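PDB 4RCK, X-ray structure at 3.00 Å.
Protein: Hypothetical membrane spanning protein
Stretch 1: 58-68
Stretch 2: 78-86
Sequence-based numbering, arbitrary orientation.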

# COMPACT_ATOMS: atom_id res chain seq x y z
N ILE A 58 14.64 3.15 8.67
CA ILE A 58 13.24 2.77 8.58
C ILE A 58 12.33 3.82 9.20
O ILE A 58 11.30 4.18 8.63
CB ILE A 58 13.01 1.41 9.28
CG1 ILE A 58 13.75 0.29 8.54
CG2 ILE A 58 11.55 1.08 9.34
CD1 ILE A 58 13.50 -1.09 9.10
N ASP A 59 12.73 4.34 10.36
CA ASP A 59 11.98 5.40 11.03
C ASP A 59 11.85 6.65 10.15
O ASP A 59 10.88 7.40 10.26
CB ASP A 59 12.65 5.79 12.35
CG ASP A 59 12.83 4.62 13.29
OD1 ASP A 59 12.29 3.53 12.99
OD2 ASP A 59 13.52 4.78 14.32
N GLN A 60 12.85 6.88 9.30
CA GLN A 60 12.94 8.10 8.52
C GLN A 60 11.95 8.08 7.35
O GLN A 60 11.37 9.11 7.00
CB GLN A 60 14.38 8.31 8.05
CG GLN A 60 14.72 9.73 7.58
CD GLN A 60 14.40 10.80 8.62
OE1 GLN A 60 14.35 10.53 9.83
NE2 GLN A 60 14.18 12.02 8.15
N ARG A 61 11.73 6.90 6.78
CA ARG A 61 10.75 6.73 5.71
C ARG A 61 9.32 7.07 6.14
O ARG A 61 8.91 6.74 7.25
CB ARG A 61 10.79 5.29 5.20
CG ARG A 61 12.07 4.91 4.48
CD ARG A 61 12.07 5.40 3.04
NE ARG A 61 12.56 6.77 2.90
CZ ARG A 61 12.64 7.41 1.74
NH1 ARG A 61 13.10 8.65 1.69
NH2 ARG A 61 12.25 6.80 0.63
N LYS A 62 8.58 7.72 5.26
CA LYS A 62 7.18 8.06 5.52
C LYS A 62 6.31 7.81 4.29
O LYS A 62 6.62 8.29 3.20
CB LYS A 62 7.03 9.52 5.96
CG LYS A 62 7.74 9.86 7.26
CD LYS A 62 7.11 9.15 8.45
CE LYS A 62 8.13 8.95 9.56
NZ LYS A 62 8.75 10.23 10.01
N GLY A 63 5.24 7.05 4.47
CA GLY A 63 4.27 6.82 3.40
C GLY A 63 4.68 5.75 2.42
O GLY A 63 4.05 5.59 1.37
N ASP A 64 5.73 5.00 2.74
CA ASP A 64 6.22 3.95 1.85
C ASP A 64 6.05 2.56 2.45
O ASP A 64 6.00 2.41 3.67
CB ASP A 64 7.69 4.19 1.52
CG ASP A 64 7.98 5.63 1.14
OD1 ASP A 64 7.40 6.11 0.14
OD2 ASP A 64 8.79 6.28 1.83
N ARG A 65 5.95 1.56 1.59
CA ARG A 65 5.94 0.17 2.04
C ARG A 65 7.35 -0.40 2.08
O ARG A 65 8.17 -0.13 1.20
CB ARG A 65 5.06 -0.70 1.13
CG ARG A 65 3.60 -0.71 1.51
CD ARG A 65 2.83 -1.74 0.71
NE ARG A 65 2.99 -1.55 -0.73
CZ ARG A 65 2.58 -2.41 -1.65
NH1 ARG A 65 1.99 -3.54 -1.28
NH2 ARG A 65 2.77 -2.15 -2.94
N LEU A 66 7.63 -1.19 3.11
CA LEU A 66 8.95 -1.78 3.29
C LEU A 66 8.86 -3.28 3.56
O LEU A 66 7.94 -3.74 4.24
CB LEU A 66 9.69 -1.07 4.42
CG LEU A 66 10.20 0.34 4.11
CD1 LEU A 66 10.48 1.12 5.38
CD2 LEU A 66 11.44 0.27 3.25
N GLY A 67 9.82 -4.02 3.02
CA GLY A 67 9.88 -5.46 3.21
C GLY A 67 11.30 -5.91 3.49
O GLY A 67 12.26 -5.18 3.21
N LEU A 68 11.46 -7.11 4.04
CA LEU A 68 12.77 -7.59 4.47
C LEU A 68 13.14 -8.96 3.91
O LEU A 68 12.44 -9.95 4.13
CB LEU A 68 12.83 -7.62 6.00
CG LEU A 68 14.13 -8.11 6.65
CD1 LEU A 68 15.33 -7.36 6.10
CD2 LEU A 68 14.04 -7.95 8.16
N GLN A 78 11.58 -12.34 5.01
CA GLN A 78 11.21 -12.18 6.41
C GLN A 78 9.90 -11.41 6.57
O GLN A 78 9.01 -11.83 7.32
CB GLN A 78 12.33 -11.47 7.18
CG GLN A 78 12.04 -11.19 8.65
CD GLN A 78 12.09 -12.43 9.53
OE1 GLN A 78 11.77 -12.38 10.71
NE2 GLN A 78 12.50 -13.56 8.95
N THR A 79 9.78 -10.29 5.86
CA THR A 79 8.56 -9.50 5.86
C THR A 79 8.11 -9.25 4.43
O THR A 79 8.90 -8.78 3.61
CB THR A 79 8.75 -8.15 6.59
OG1 THR A 79 9.23 -8.39 7.91
CG2 THR A 79 7.44 -7.38 6.65
N PRO A 80 6.84 -9.57 4.12
CA PRO A 80 6.33 -9.40 2.75
C PRO A 80 6.46 -7.95 2.27
O PRO A 80 7.25 -7.69 1.36
CB PRO A 80 4.86 -9.82 2.85
CG PRO A 80 4.54 -9.81 4.31
CD PRO A 80 5.82 -10.12 5.03
N LEU A 81 5.73 -7.04 2.91
CA LEU A 81 5.72 -5.61 2.63
C LEU A 81 4.65 -5.02 3.54
O LEU A 81 3.65 -5.69 3.82
CB LEU A 81 5.42 -5.30 1.16
CG LEU A 81 6.56 -4.98 0.19
CD1 LEU A 81 6.06 -4.98 -1.25
CD2 LEU A 81 7.24 -3.67 0.51
N THR A 82 4.83 -3.79 3.99
CA THR A 82 3.89 -3.21 4.95
C THR A 82 4.03 -1.71 5.17
O THR A 82 5.04 -1.10 4.82
CB THR A 82 4.03 -3.86 6.34
OG1 THR A 82 3.23 -3.15 7.29
CG2 THR A 82 5.48 -3.83 6.78
N PHE A 83 2.99 -1.13 5.76
CA PHE A 83 3.01 0.27 6.17
C PHE A 83 3.40 0.39 7.63
O PHE A 83 3.68 1.48 8.13
CB PHE A 83 1.64 0.91 5.94
CG PHE A 83 1.52 1.60 4.62
CD1 PHE A 83 1.67 2.97 4.54
CD2 PHE A 83 1.28 0.89 3.47
CE1 PHE A 83 1.57 3.63 3.34
CE2 PHE A 83 1.17 1.53 2.26
CZ PHE A 83 1.32 2.90 2.19
N ASP A 84 3.43 -0.75 8.31
CA ASP A 84 3.91 -0.78 9.67
C ASP A 84 5.41 -1.04 9.66
O ASP A 84 5.86 -2.17 9.51
CB ASP A 84 3.20 -1.84 10.50
CG ASP A 84 3.54 -1.74 11.96
OD1 ASP A 84 4.12 -0.70 12.34
OD2 ASP A 84 3.24 -2.68 12.72
N ARG A 85 6.18 0.03 9.82
CA ARG A 85 7.63 -0.07 9.83
C ARG A 85 8.14 -0.78 11.08
O ARG A 85 9.14 -1.50 11.04
CB ARG A 85 8.24 1.31 9.73
CG ARG A 85 8.20 1.89 8.33
CD ARG A 85 7.21 3.02 8.29
NE ARG A 85 7.40 3.88 9.45
CZ ARG A 85 7.33 5.20 9.42
NH1 ARG A 85 7.06 5.83 8.28
NH2 ARG A 85 7.53 5.90 10.53
N ASN A 86 7.45 -0.56 12.19
CA ASN A 86 7.76 -1.18 13.47
C ASN A 86 8.01 -2.69 13.38
O ASN A 86 8.93 -3.21 14.00
CB ASN A 86 6.64 -0.91 14.47
CG ASN A 86 6.33 0.56 14.61
OD1 ASN A 86 7.21 1.41 14.50
ND2 ASN A 86 5.06 0.88 14.85

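The two stretches run antiparallel, strand 65-68 beside 79-82, and stretch 2 then turns into a helix that approaches the end of the helix in stretch 1. At Gln78 the backbone N donates to Leu68 O (2.7 Å), while the aliphatic part of its side chain, at CG, rests on Leu68 CD2 (3.8 Å) as the polar end leads away. Thr79 forms a regular pair with Leu68: Leu68 N donates to Thr79 O (3.1 Å) and Thr79 N to Leu68 O (3.2 Å). Its β-branched side chain suits an extended backbone. Pro80, exposed and without an amide hydrogen, scarcely touches stretch 1, but its carbonyl matters: an ideal CB on Gly67 would fall 2.6 Å from Pro80 O, so glycine fits this close passage. Leu81 CD2 fills the space beside Arg65 CB (3.7 Å), and its CD1 lies over one face of the Arg65 guanidinium. Thr82 O accepts from Leu66 N (3.1 Å), whereas the return bond, Thr82 N to Leu66 O, is weak; its OG1 accepts from Asp84 N (2.6 Å). Phe83 CE2 meets the methylene Arg65 CG (3.4 Å). Asp84 caps the following helix through a weak bond from Asn86 N. Arg85, with the largest buried area, packs its CB against Ile58 CG2 (3.3 Å) and its CG against Leu66 CD1 (3.8 Å), its long aliphatic portion serving as an apolar surface.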